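Local coordinates for protein PKS (Streptomyces albus, PDB 4OQJ) that probably catalyses the decarboxylative condensation that lengthens an acyl chain, as a ketosynthase of the oxazolomycin polyketide synthase, at residues D86-G91 / F110-Y115; V308-Q313 / F348-A353; R391-S396 / K420-G425; S613-V618 / A674-D679. All coordinates share one frame; numbering follows the deposited sequence.

The four contacts follow one another along the chain, each closing before the next opens. Interactions 1, 2 and 3 belong to the ketosynthase part, which is built round a large mixed sheet; interaction 4 lies in a separate part built on the small parallel sheet 617-618, 547-549 and 648-650. Interactions 2 and 3 are neighbours, their centres about 23 Å apart, whereas interactions 2 and 4 lie on opposite sides of the chain's centre, about 61 Å between centres. Interaction 1 sits nearer the middle, about 32 Å from interaction 4 by centres. Its loop meets residues near 700, so a segment beyond interaction 4 packs against the ketosynthase.

Interaction 1. Residues D86-G91 / F110-Y115; sequences DKFDAG and FLECAY
The carboxylate of E112 is gripped at both oxygens. OE2 accepts the backbone N-H of D89, with 3.0 Å between N and OE2 and an N-H...O angle of 158°, and the donor comes in nearly on the line of the C-O bond. OE2 also lies 3.4 Å from F88 CA, close to the backbone of the loop 86-91. OE1 forms a salt bridge with R31 and meets a water 2.8 Å away; that water, 3.0 Å from K87 O, bridges the two, so one oxygen reaches the loop directly and the other through water. Glutamate suits this position on helix 105-121: chi1 (-77°) sets CG beside the backbone N, and the extended chain beyond carries the acid group to the loop. F88 supplies the apolar half. Its ring edge meets L111, CZ being 4.0 Å from CD2, while CD1 is 3.6 Å from E112 OE2, the ring and carboxylate planes 22° apart. On the loop side, D89 centres an inverse gamma turn and bonds through OD2 to the backbone N of E700, and F88 pairs by backbone with V702, so the segment around 700-702 runs along this loop. A buried carboxylate gripped by an arginine and a backbone N-H is probably kept ionised, although D89 OD2, 5.8 Å from E112 OE2, would oppose this somewhat.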
loop_
_atom_site.group_PDB
_atom_site.type_symbol
_atom_site.label_atom_id
_atom_site.label_comp_id
_atom_site.label_asym_id
_atom_site.label_seq_id
_atom_site.Cartn_x
_atom_site.Cartn_y
_atom_site.Cartn_z
ATOM N N ASP A 86 7.103 -20.746 -16.088
ATOM C CA ASP A 86 5.970 -21.665 -16.045
ATOM C C ASP A 86 6.086 -22.755 -14.975
ATOM O O ASP A 86 5.138 -23.513 -14.753
ATOM C CB ASP A 86 5.812 -22.334 -17.414
ATOM C CG ASP A 86 7.025 -23.187 -17.794
ATOM O OD1 ASP A 86 8.166 -22.797 -17.472
ATOM O OD2 ASP A 86 6.836 -24.259 -18.403
ATOM N N LYS A 87 7.251 -22.855 -14.336
ATOM C CA LYS A 87 7.518 -23.939 -13.374
ATOM C C LYS A 87 7.100 -23.545 -11.962
ATOM O O LYS A 87 7.241 -22.388 -11.569
ATOM C CB LYS A 87 9.000 -24.315 -13.388
ATOM C CG LYS A 87 9.556 -24.646 -14.783
ATOM C CD LYS A 87 8.846 -25.832 -15.407
ATOM C CE LYS A 87 9.569 -26.335 -16.670
ATOM N NZ LYS A 87 9.776 -25.252 -17.677
ATOM N N PHE A 88 6.578 -24.502 -11.199
ATOM C CA PHE A 88 6.097 -24.214 -9.842
ATOM C C PHE A 88 5.935 -25.485 -9.018
ATOM O O PHE A 88 5.329 -26.470 -9.469
ATOM C CB PHE A 88 4.772 -23.441 -9.921
ATOM C CG PHE A 88 4.141 -23.134 -8.590
ATOM C CD1 PHE A 88 4.730 -22.235 -7.717
ATOM C CD2 PHE A 88 2.924 -23.712 -8.239
ATOM C CE1 PHE A 88 4.134 -21.926 -6.499
ATOM C CE2 PHE A 88 2.309 -23.418 -7.020
ATOM C CZ PHE A 88 2.916 -22.524 -6.143
ATOM N N ASP A 89 6.481 -25.459 -7.803
ATOM C CA ASP A 89 6.458 -26.633 -6.925
ATOM C C ASP A 89 5.174 -26.650 -6.107
ATOM O O ASP A 89 5.165 -26.314 -4.916
ATOM C CB ASP A 89 7.674 -26.640 -6.001
ATOM C CG ASP A 89 7.881 -27.987 -5.300
ATOM O OD1 ASP A 89 6.928 -28.802 -5.171
ATOM O OD2 ASP A 89 9.024 -28.232 -4.873
ATOM N N ALA A 90 4.094 -27.065 -6.746
ATOM C CA ALA A 90 2.781 -26.987 -6.131
ATOM C C ALA A 90 2.690 -27.881 -4.898
ATOM O O ALA A 90 2.061 -27.513 -3.908
ATOM C CB ALA A 90 1.713 -27.364 -7.133
ATOM N N GLY A 91 3.331 -29.043 -4.954
ATOM C CA GLY A 91 3.296 -29.979 -3.839
ATOM C C GLY A 91 3.841 -29.375 -2.553
ATOM O O GLY A 91 3.287 -29.564 -1.475
ATOM N N PHE A 110 6.375 -15.176 -7.457
ATOM C CA PHE A 110 6.607 -14.325 -6.287
ATOM C C PHE A 110 6.643 -15.183 -5.026
ATOM O O PHE A 110 7.435 -14.938 -4.128
ATOM C CB PHE A 110 5.558 -13.232 -6.096
ATOM C CG PHE A 110 5.878 -12.356 -4.923
ATOM C CD1 PHE A 110 6.907 -11.419 -5.013
ATOM C CD2 PHE A 110 5.266 -12.551 -3.710
ATOM C CE1 PHE A 110 7.261 -10.660 -3.914
ATOM C CE2 PHE A 110 5.611 -11.793 -2.600
ATOM C CZ PHE A 110 6.598 -10.845 -2.702
ATOM N N LEU A 111 5.768 -16.183 -4.967
ATOM C CA LEU A 111 5.704 -17.079 -3.821
ATOM C C LEU A 111 7.013 -17.849 -3.655
ATOM O O LEU A 111 7.563 -17.926 -2.557
ATOM C CB LEU A 111 4.522 -18.054 -3.964
ATOM C CG LEU A 111 4.374 -19.137 -2.884
ATOM C CD1 LEU A 111 4.435 -18.554 -1.442
ATOM C CD2 LEU A 111 3.075 -19.895 -3.074
ATOM N N GLU A 112 7.542 -18.404 -4.737
ATOM C CA GLU A 112 8.808 -19.134 -4.612
ATOM C C GLU A 112 9.933 -18.161 -4.275
ATOM O O GLU A 112 10.811 -18.478 -3.474
ATOM C CB GLU A 112 9.132 -19.907 -5.887
ATOM C CG GLU A 112 8.330 -21.176 -6.047
ATOM C CD GLU A 112 8.804 -22.030 -7.213
ATOM O OE1 GLU A 112 9.742 -21.614 -7.928
ATOM O OE2 GLU A 112 8.247 -23.126 -7.416
ATOM N N CYS A 113 9.912 -16.975 -4.877
ATOM C CA CYS A 113 10.972 -15.984 -4.619
ATOM C C CYS A 113 10.981 -15.502 -3.144
ATOM O O CYS A 113 12.040 -15.329 -2.536
ATOM C CB CYS A 113 10.815 -14.786 -5.553
ATOM S SG CYS A 113 12.230 -13.645 -5.507
ATOM N N ALA A 114 9.797 -15.286 -2.580
ATOM C CA ALA A 114 9.679 -14.880 -1.180
ATOM C C ALA A 114 10.195 -15.969 -0.243
ATOM O O ALA A 114 10.877 -15.677 0.741
ATOM C CB ALA A 114 8.226 -14.540 -0.843
ATOM N N TYR A 115 9.847 -17.215 -0.542
ATOM C CA TYR A 115 10.364 -18.363 0.184
ATOM C C TYR A 115 11.894 -18.325 0.170
ATOM O O TYR A 115 12.525 -18.459 1.209
ATOM C CB TYR A 115 9.823 -19.651 -0.441
ATOM C CG TYR A 115 10.096 -20.959 0.295
ATOM C CD1 TYR A 115 11.367 -21.516 0.340
ATOM C CD2 TYR A 115 9.053 -21.671 0.880
ATOM C CE1 TYR A 115 11.598 -22.737 0.986
ATOM C CE2 TYR A 115 9.264 -22.877 1.516
ATOM C CZ TYR A 115 10.535 -23.409 1.571
ATOM O OH TYR A 115 10.730 -24.614 2.206
HETATM O O HOH W 1 10.026 -21.907 -10.665
#

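Interaction 2. Residues V308-Q313 / F348-A353; sequences VVAEAQ and FNREGA
Q313 stands between F348 and R350 and offers a different end of its amide to each. Its NE2 lies over one face of the F348 ring, 3.3 Å from CE1, and the amide and ring planes are turned 69° apart, so the amide is set steeply against the ring instead of stacking on it. Its OE1 takes a hydrogen bond from R350 NH1, 2.8 Å between the two atoms and nearly straight at 168°. The oxygen lies at the guanidinium edge, close to its plane. Glutamine fits because one flat group places its NH2 over the aromatic face and its oxygen toward the arginine. R350 arrives on an extended chain from CG to NE, although CG sits between the backbone N and the carbonyl carbon (chi1 72°). A310 CB lies over one guanidinium face toward its rim, 3.8 Å from R350 NE, with CD also alongside; an alanine methyl is small enough for the flat group to lie close. V309 CG1 completes the apolar side, 4.0 Å from F348 CE1. R350 NH2 also forms a salt bridge with E314, and NH1 a hydrogen bond with A347 O. Helix 302-316 is thus joined to the end of helix 336-348 and the turn N349-G352; V308 and A312 pack on strands 280-289 and 441-448, V309 and Q313 also reach 441-448, and F413 meets F348 edge-to-face.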
loop_
_atom_site.group_PDB
_atom_site.type_symbol
_atom_site.label_atom_id
_atom_site.label_comp_id
_atom_site.label_asym_id
_atom_site.label_seq_id
_atom_site.Cartn_x
_atom_site.Cartn_y
_atom_site.Cartn_z
ATOM N N VAL A 308 11.664 14.040 -4.969
ATOM C CA VAL A 308 11.672 12.793 -4.213
ATOM C C VAL A 308 13.123 12.415 -3.853
ATOM O O VAL A 308 13.376 11.855 -2.784
ATOM C CB VAL A 308 10.967 11.655 -4.977
ATOM C CG1 VAL A 308 11.888 11.028 -6.026
ATOM C CG2 VAL A 308 10.492 10.612 -4.004
ATOM N N VAL A 309 14.082 12.774 -4.702
ATOM C CA VAL A 309 15.486 12.483 -4.395
ATOM C C VAL A 309 15.951 13.305 -3.190
ATOM O O VAL A 309 16.549 12.780 -2.240
ATOM C CB VAL A 309 16.381 12.759 -5.614
ATOM C CG1 VAL A 309 17.881 12.683 -5.255
ATOM C CG2 VAL A 309 16.053 11.769 -6.706
ATOM N N ALA A 310 15.654 14.597 -3.217
ATOM C CA ALA A 310 16.003 15.470 -2.108
ATOM C C ALA A 310 15.330 14.993 -0.823
ATOM O O ALA A 310 15.956 14.957 0.231
ATOM C CB ALA A 310 15.606 16.920 -2.429
ATOM N N GLU A 311 14.061 14.611 -0.917
ATOM C CA GLU A 311 13.276 14.191 0.246
ATOM C C GLU A 311 13.870 12.941 0.869
ATOM O O GLU A 311 13.947 12.807 2.085
ATOM C CB GLU A 311 11.808 13.928 -0.137
ATOM C CG GLU A 311 10.911 13.626 1.064
ATOM C CD GLU A 311 9.457 13.304 0.701
ATOM O OE1 GLU A 311 9.011 13.605 -0.424
ATOM O OE2 GLU A 311 8.751 12.750 1.560
ATOM N N ALA A 312 14.297 12.011 0.028
ATOM C CA ALA A 312 14.911 10.774 0.532
ATOM C C ALA A 312 16.226 11.064 1.263
ATOM O O ALA A 312 16.483 10.516 2.340
ATOM C CB ALA A 312 15.148 9.801 -0.611
ATOM N N GLN A 313 17.056 11.932 0.691
ATOM C CA GLN A 313 18.322 12.277 1.321
ATOM C C GLN A 313 18.098 12.982 2.661
ATOM O O GLN A 313 18.809 12.721 3.634
ATOM C CB GLN A 313 19.164 13.162 0.398
ATOM C CG GLN A 313 19.687 12.434 -0.811
ATOM C CD GLN A 313 20.490 13.327 -1.734
ATOM O OE1 GLN A 313 20.571 14.536 -1.533
ATOM N NE2 GLN A 313 21.087 12.732 -2.754
ATOM N N PHE A 348 20.912 17.297 -6.064
ATOM C CA PHE A 348 22.236 17.170 -5.482
ATOM C C PHE A 348 22.865 18.540 -5.207
ATOM O O PHE A 348 23.595 18.689 -4.231
ATOM C CB PHE A 348 23.150 16.322 -6.386
ATOM C CG PHE A 348 23.059 14.832 -6.114
ATOM C CD1 PHE A 348 21.851 14.160 -6.222
ATOM C CD2 PHE A 348 24.186 14.110 -5.749
ATOM C CE1 PHE A 348 21.769 12.787 -5.965
ATOM C CE2 PHE A 348 24.114 12.747 -5.495
ATOM C CZ PHE A 348 22.901 12.083 -5.601
ATOM N N ASN A 349 22.555 19.532 -6.040
ATOM C CA ASN A 349 23.158 20.868 -5.921
ATOM C C ASN A 349 22.336 21.830 -5.068
ATOM O O ASN A 349 22.634 23.021 -5.012
ATOM C CB ASN A 349 23.349 21.503 -7.306
ATOM C CG ASN A 349 24.401 20.799 -8.145
ATOM O OD1 ASN A 349 25.377 20.253 -7.623
ATOM N ND2 ASN A 349 24.213 20.827 -9.460
ATOM N N ARG A 350 21.295 21.326 -4.413
ATOM C CA ARG A 350 20.310 22.202 -3.787
ATOM C C ARG A 350 20.866 23.029 -2.618
ATOM O O ARG A 350 20.333 24.092 -2.306
ATOM C CB ARG A 350 19.109 21.381 -3.311
ATOM C CG ARG A 350 19.370 20.503 -2.082
ATOM C CD ARG A 350 18.157 19.615 -1.756
ATOM N NE ARG A 350 18.379 18.803 -0.555
ATOM C CZ ARG A 350 19.029 17.640 -0.542
ATOM N NH1 ARG A 350 19.528 17.134 -1.663
ATOM N NH2 ARG A 350 19.189 16.979 0.593
ATOM N N GLU A 351 21.930 22.550 -1.981
ATOM C CA GLU A 351 22.451 23.194 -0.772
ATOM C C GLU A 351 23.598 24.158 -1.076
ATOM O O GLU A 351 24.346 24.547 -0.180
ATOM C CB GLU A 351 22.915 22.135 0.235
ATOM N N GLY A 352 23.728 24.551 -2.339
ATOM C CA GLY A 352 24.743 25.508 -2.732
ATOM C C GLY A 352 24.964 25.520 -4.230
ATOM O O GLY A 352 24.019 25.677 -5.008
ATOM N N ALA A 353 26.223 25.365 -4.629
ATOM C CA ALA A 353 26.587 25.289 -6.038
ATOM C C ALA A 353 26.971 23.857 -6.399
ATOM O O ALA A 353 26.678 22.915 -5.651
ATOM C CB ALA A 353 27.731 26.257 -6.349
#

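Interaction 3. Residues R391-S396 / K420-G425; sequences RTLVPS and KEWPAG
L393 N donates to K420 O over 2.8 Å, and K420 N returns a bond to L393 O at 3.1 Å, which makes L393 and K420 a hydrogen-bonded antiparallel pair. One step outward, W422 N reaches R391 O at 2.9 Å with a nearly straight N-H...O angle of 172°. Between these bonds T392 and E421 form the non-hydrogen-bonded pair. The result is a two-strand antiparallel ladder, 392-393 with 420-421, that starts directly after helix 376-390: R391, with positive phi, is the C-prime residue of the Schellman motif ending that helix. L393 and K420 share a face, and W422 packs against L393. Those two side chains cross at about a right angle, and CD2 of L393 sits over the indole face, 3.9 Å from the centroid of the five-membered ring, a CH-pi contact. CB of W422 points toward 391-396 and CG is anti to the backbone N (chi1 -171°), while NE1 bonds S324 OG. A branched leucine offers a methyl to the ring and another, CD1, to the aliphatic K420 chain, 4.0 Å from CE. M387 of helix 376-390 touches both L393 and W422, and R391 forms a salt bridge with E449.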
loop_
_atom_site.group_PDB
_atom_site.type_symbol
_atom_site.label_atom_id
_atom_site.label_comp_id
_atom_site.label_asym_id
_atom_site.label_seq_id
_atom_site.Cartn_x
_atom_site.Cartn_y
_atom_site.Cartn_z
ATOM N N ARG A 391 31.638 -4.057 -2.313
ATOM C CA ARG A 391 32.474 -2.848 -2.455
ATOM C C ARG A 391 33.092 -2.787 -3.845
ATOM O O ARG A 391 34.304 -2.571 -4.031
ATOM C CB ARG A 391 33.546 -2.797 -1.359
ATOM C CG ARG A 391 32.986 -2.323 -0.008
ATOM C CD ARG A 391 33.268 -3.288 1.143
ATOM N NE ARG A 391 34.587 -3.074 1.751
ATOM C CZ ARG A 391 34.818 -2.385 2.871
ATOM N NH1 ARG A 391 33.825 -1.816 3.549
ATOM N NH2 ARG A 391 36.061 -2.266 3.322
ATOM N N THR A 392 32.220 -2.977 -4.824
ATOM C CA THR A 392 32.610 -3.077 -6.214
ATOM C C THR A 392 31.619 -2.338 -7.112
ATOM O O THR A 392 30.409 -2.592 -7.066
ATOM C CB THR A 392 32.692 -4.551 -6.630
ATOM O OG1 THR A 392 33.660 -5.223 -5.804
ATOM C CG2 THR A 392 33.066 -4.685 -8.086
ATOM N N LEU A 393 32.129 -1.412 -7.917
ATOM C CA LEU A 393 31.322 -0.766 -8.936
ATOM C C LEU A 393 31.268 -1.682 -10.143
ATOM O O LEU A 393 32.232 -2.413 -10.389
ATOM C CB LEU A 393 31.906 0.593 -9.329
ATOM C CG LEU A 393 31.940 1.714 -8.285
ATOM C CD1 LEU A 393 32.732 2.917 -8.817
ATOM C CD2 LEU A 393 30.544 2.142 -7.889
ATOM N N VAL A 394 30.170 -1.629 -10.897
ATOM C CA VAL A 394 30.024 -2.414 -12.119
ATOM C C VAL A 394 29.567 -1.529 -13.288
ATOM O O VAL A 394 29.055 -0.430 -13.075
ATOM C CB VAL A 394 29.020 -3.577 -11.949
ATOM C CG1 VAL A 394 29.429 -4.503 -10.794
ATOM C CG2 VAL A 394 27.594 -3.039 -11.744
ATOM N N PRO A 395 29.757 -2.008 -14.532
ATOM C CA PRO A 395 29.439 -1.197 -15.706
ATOM C C PRO A 395 27.951 -0.963 -15.914
ATOM O O PRO A 395 27.121 -1.810 -15.572
ATOM C CB PRO A 395 29.990 -2.024 -16.875
ATOM C CG PRO A 395 30.964 -2.956 -16.281
ATOM C CD PRO A 395 30.441 -3.255 -14.910
ATOM N N SER A 396 27.646 0.208 -16.462
ATOM C CA SER A 396 26.385 0.470 -17.129
ATOM C C SER A 396 26.664 0.224 -18.613
ATOM O O SER A 396 27.639 0.741 -19.146
ATOM C CB SER A 396 25.920 1.903 -16.855
ATOM O OG SER A 396 24.566 2.091 -17.232
ATOM N N LYS A 420 35.241 -2.362 -10.936
ATOM C CA LYS A 420 36.420 -1.993 -10.161
ATOM C C LYS A 420 36.059 -1.734 -8.722
ATOM O O LYS A 420 34.873 -1.596 -8.383
ATOM C CB LYS A 420 37.084 -0.751 -10.755
ATOM C CG LYS A 420 36.205 0.493 -10.727
ATOM C CD LYS A 420 37.047 1.733 -10.989
ATOM C CE LYS A 420 36.240 2.987 -10.793
ATOM N NZ LYS A 420 37.007 4.194 -11.188
ATOM N N GLU A 421 37.081 -1.649 -7.881
ATOM C CA GLU A 421 36.857 -1.390 -6.472
ATOM C C GLU A 421 36.097 -0.085 -6.322
ATOM O O GLU A 421 36.341 0.888 -7.045
ATOM C CB GLU A 421 38.169 -1.320 -5.678
ATOM C CG GLU A 421 37.935 -1.283 -4.161
ATOM C CD GLU A 421 39.175 -0.923 -3.362
ATOM O OE1 GLU A 421 40.295 -1.015 -3.910
ATOM O OE2 GLU A 421 39.025 -0.544 -2.179
ATOM N N TRP A 422 35.149 -0.101 -5.395
ATOM C CA TRP A 422 34.384 1.075 -5.038
ATOM C C TRP A 422 35.246 1.841 -4.042
ATOM O O TRP A 422 35.473 1.352 -2.934
ATOM C CB TRP A 422 33.036 0.650 -4.441
ATOM C CG TRP A 422 32.050 1.749 -4.227
ATOM C CD1 TRP A 422 32.313 3.071 -3.998
ATOM C CD2 TRP A 422 30.628 1.615 -4.223
ATOM N NE1 TRP A 422 31.136 3.766 -3.848
ATOM C CE2 TRP A 422 30.088 2.895 -3.985
ATOM C CE3 TRP A 422 29.758 0.535 -4.395
ATOM C CZ2 TRP A 422 28.714 3.123 -3.913
ATOM C CZ3 TRP A 422 28.400 0.756 -4.321
ATOM C CH2 TRP A 422 27.886 2.045 -4.088
ATOM N N PRO A 423 35.779 3.013 -4.442
ATOM C CA PRO A 423 36.736 3.676 -3.549
ATOM C C PRO A 423 36.123 4.039 -2.199
ATOM O O PRO A 423 34.948 4.413 -2.121
ATOM C CB PRO A 423 37.135 4.942 -4.329
ATOM C CG PRO A 423 36.765 4.667 -5.746
ATOM C CD PRO A 423 35.546 3.801 -5.668
ATOM N N ALA A 424 36.911 3.897 -1.142
ATOM C CA ALA A 424 36.502 4.349 0.178
ATOM C C ALA A 424 36.376 5.878 0.195
ATOM O O ALA A 424 37.020 6.566 -0.595
ATOM C CB ALA A 424 37.501 3.881 1.226
ATOM N N GLY A 425 35.540 6.396 1.090
ATOM C CA GLY A 425 35.342 7.828 1.232
ATOM C C GLY A 425 35.366 8.239 2.694
ATOM O O GLY A 425 35.655 7.421 3.569
#

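Interaction 4. Residues S613-V618 / A674-D679; sequences STAPVV and AGDTVD
An ST turn at S613 and the carboxylate of D676 form the core of this contact, which joins two loops: one leads from helix 594-610 into strand 617-618 of a small three-stranded parallel sheet, the other links helices 660-673 and 680-684. Within the turn, S613 OG accepts the backbone N-H of A615 at 3.3 Å between OG and N. The same hydroxyl donates across the contact to D676 OD2, only 2.6 Å away, so the serine both closes its own turn and binds the acid. OD1 of D676 meanwhile takes the backbone N-H of T614, with 3.0 Å between N and OD1 and an angle of 165°. Each oxygen uses its syn lone pair, and the aspartate grips the loop with both prongs. Its CB points toward 613-618, with CG anti to the backbone N (chi1 -166°). Aspartate suits because a short carboxylate offers two acceptors side by side. Helix ends flank it: G675 has positive phi in a Schellman motif that ends helix 660-673, a conformation calling for glycine, and D679 is the N-cap of the following helix. D676 is the buried member of a contact otherwise near the surface; T677 N gives its OD1 a weak bond, and a water that also meets T614 OG1 donates to OD1 at 2.7 Å. At the exposed side the two threonine hydroxyls meet, T614 OG1 and T677 OG1 being 3.1 Å apart, and T677 OG1 is also bonded to G612 O. Beside them the CA-H of S613 points to T677 O, with CA and O 3.2 Å apart.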
loop_
_atom_site.group_PDB
_atom_site.type_symbol
_atom_site.label_atom_id
_atom_site.label_comp_id
_atom_site.label_asym_id
_atom_site.label_seq_id
_atom_site.Cartn_x
_atom_site.Cartn_y
_atom_site.Cartn_z
ATOM N N SER A 613 12.407 -33.857 22.411
ATOM C CA SER A 613 12.192 -35.228 21.965
ATOM C C SER A 613 10.941 -35.799 22.599
ATOM O O SER A 613 10.686 -35.582 23.788
ATOM C CB SER A 613 13.375 -36.126 22.315
ATOM O OG SER A 613 13.068 -37.476 21.999
ATOM N N THR A 614 10.176 -36.548 21.810
ATOM C CA THR A 614 8.991 -37.219 22.327
ATOM C C THR A 614 9.092 -38.725 22.079
ATOM O O THR A 614 8.115 -39.456 22.240
ATOM C CB THR A 614 7.695 -36.635 21.703
ATOM O OG1 THR A 614 7.762 -36.668 20.271
ATOM C CG2 THR A 614 7.502 -35.196 22.155
ATOM N N ALA A 615 10.291 -39.181 21.715
ATOM C CA ALA A 615 10.577 -40.608 21.573
ATOM C C ALA A 615 10.413 -41.345 22.905
ATOM O O ALA A 615 10.985 -40.931 23.907
ATOM C CB ALA A 615 11.978 -40.809 21.051
ATOM N N PRO A 616 9.645 -42.447 22.920
ATOM C CA PRO A 616 9.547 -43.231 24.158
ATOM C C PRO A 616 10.887 -43.774 24.635
ATOM O O PRO A 616 11.744 -44.143 23.824
ATOM C CB PRO A 616 8.612 -44.388 23.778
ATOM C CG PRO A 616 7.860 -43.914 22.602
ATOM C CD PRO A 616 8.763 -42.970 21.861
ATOM N N VAL A 617 11.053 -43.799 25.952
ATOM C CA VAL A 617 12.176 -44.455 26.586
ATOM C C VAL A 617 11.755 -45.874 26.924
ATOM O O VAL A 617 10.780 -46.076 27.648
ATOM C CB VAL A 617 12.631 -43.720 27.866
ATOM C CG1 VAL A 617 13.750 -44.483 28.567
ATOM C CG2 VAL A 617 13.086 -42.302 27.535
ATOM N N VAL A 618 12.490 -46.849 26.392
ATOM C CA VAL A 618 12.292 -48.259 26.736
ATOM C C VAL A 618 13.399 -48.746 27.675
ATOM O O VAL A 618 14.592 -48.684 27.351
ATOM C CB VAL A 618 12.259 -49.146 25.474
ATOM C CG1 VAL A 618 12.046 -50.621 25.840
ATOM C CG2 VAL A 618 11.163 -48.682 24.540
ATOM N N ALA A 674 14.347 -39.553 11.706
ATOM C CA ALA A 674 13.310 -40.577 11.753
ATOM C C ALA A 674 11.958 -40.005 12.178
ATOM O O ALA A 674 10.983 -40.745 12.335
ATOM C CB ALA A 674 13.732 -41.698 12.701
ATOM N N GLY A 675 11.904 -38.691 12.382
ATOM C CA GLY A 675 10.643 -38.006 12.635
ATOM C C GLY A 675 10.402 -37.536 14.061
ATOM O O GLY A 675 9.337 -37.014 14.374
ATOM N N ASP A 676 11.380 -37.713 14.937
ATOM C CA ASP A 676 11.236 -37.242 16.302
ATOM C C ASP A 676 11.155 -35.717 16.304
ATOM O O ASP A 676 11.618 -35.054 15.383
ATOM C CB ASP A 676 12.403 -37.712 17.169
ATOM C CG ASP A 676 12.146 -37.537 18.659
ATOM O OD1 ASP A 676 10.978 -37.344 19.053
ATOM O OD2 ASP A 676 13.123 -37.613 19.445
ATOM N N THR A 677 10.571 -35.168 17.356
ATOM C CA THR A 677 10.468 -33.729 17.502
ATOM C C THR A 677 11.743 -33.166 18.138
ATOM O O THR A 677 12.288 -33.748 19.081
ATOM C CB THR A 677 9.251 -33.385 18.368
ATOM O OG1 THR A 677 9.314 -34.130 19.596
ATOM C CG2 THR A 677 7.975 -33.782 17.660
ATOM N N VAL A 678 12.224 -32.045 17.619
ATOM C CA VAL A 678 13.302 -31.300 18.259
ATOM C C VAL A 678 12.940 -29.824 18.254
ATOM O O VAL A 678 12.505 -29.290 17.243
ATOM C CB VAL A 678 14.661 -31.484 17.557
ATOM C CG1 VAL A 678 15.730 -30.613 18.220
ATOM C CG2 VAL A 678 15.083 -32.931 17.568
ATOM N N ASP A 679 13.117 -29.169 19.387
ATOM C CA ASP A 679 12.918 -27.741 19.446
ATOM C C ASP A 679 14.276 -27.101 19.260
ATOM O O ASP A 679 15.041 -26.958 20.207
ATOM C CB ASP A 679 12.277 -27.316 20.764
ATOM C CG ASP A 679 11.893 -25.847 20.766
ATOM O OD1 ASP A 679 12.514 -25.062 20.010
ATOM O OD2 ASP A 679 10.970 -25.478 21.520
HETATM O O HOH W 2 8.882 -38.935 18.401
#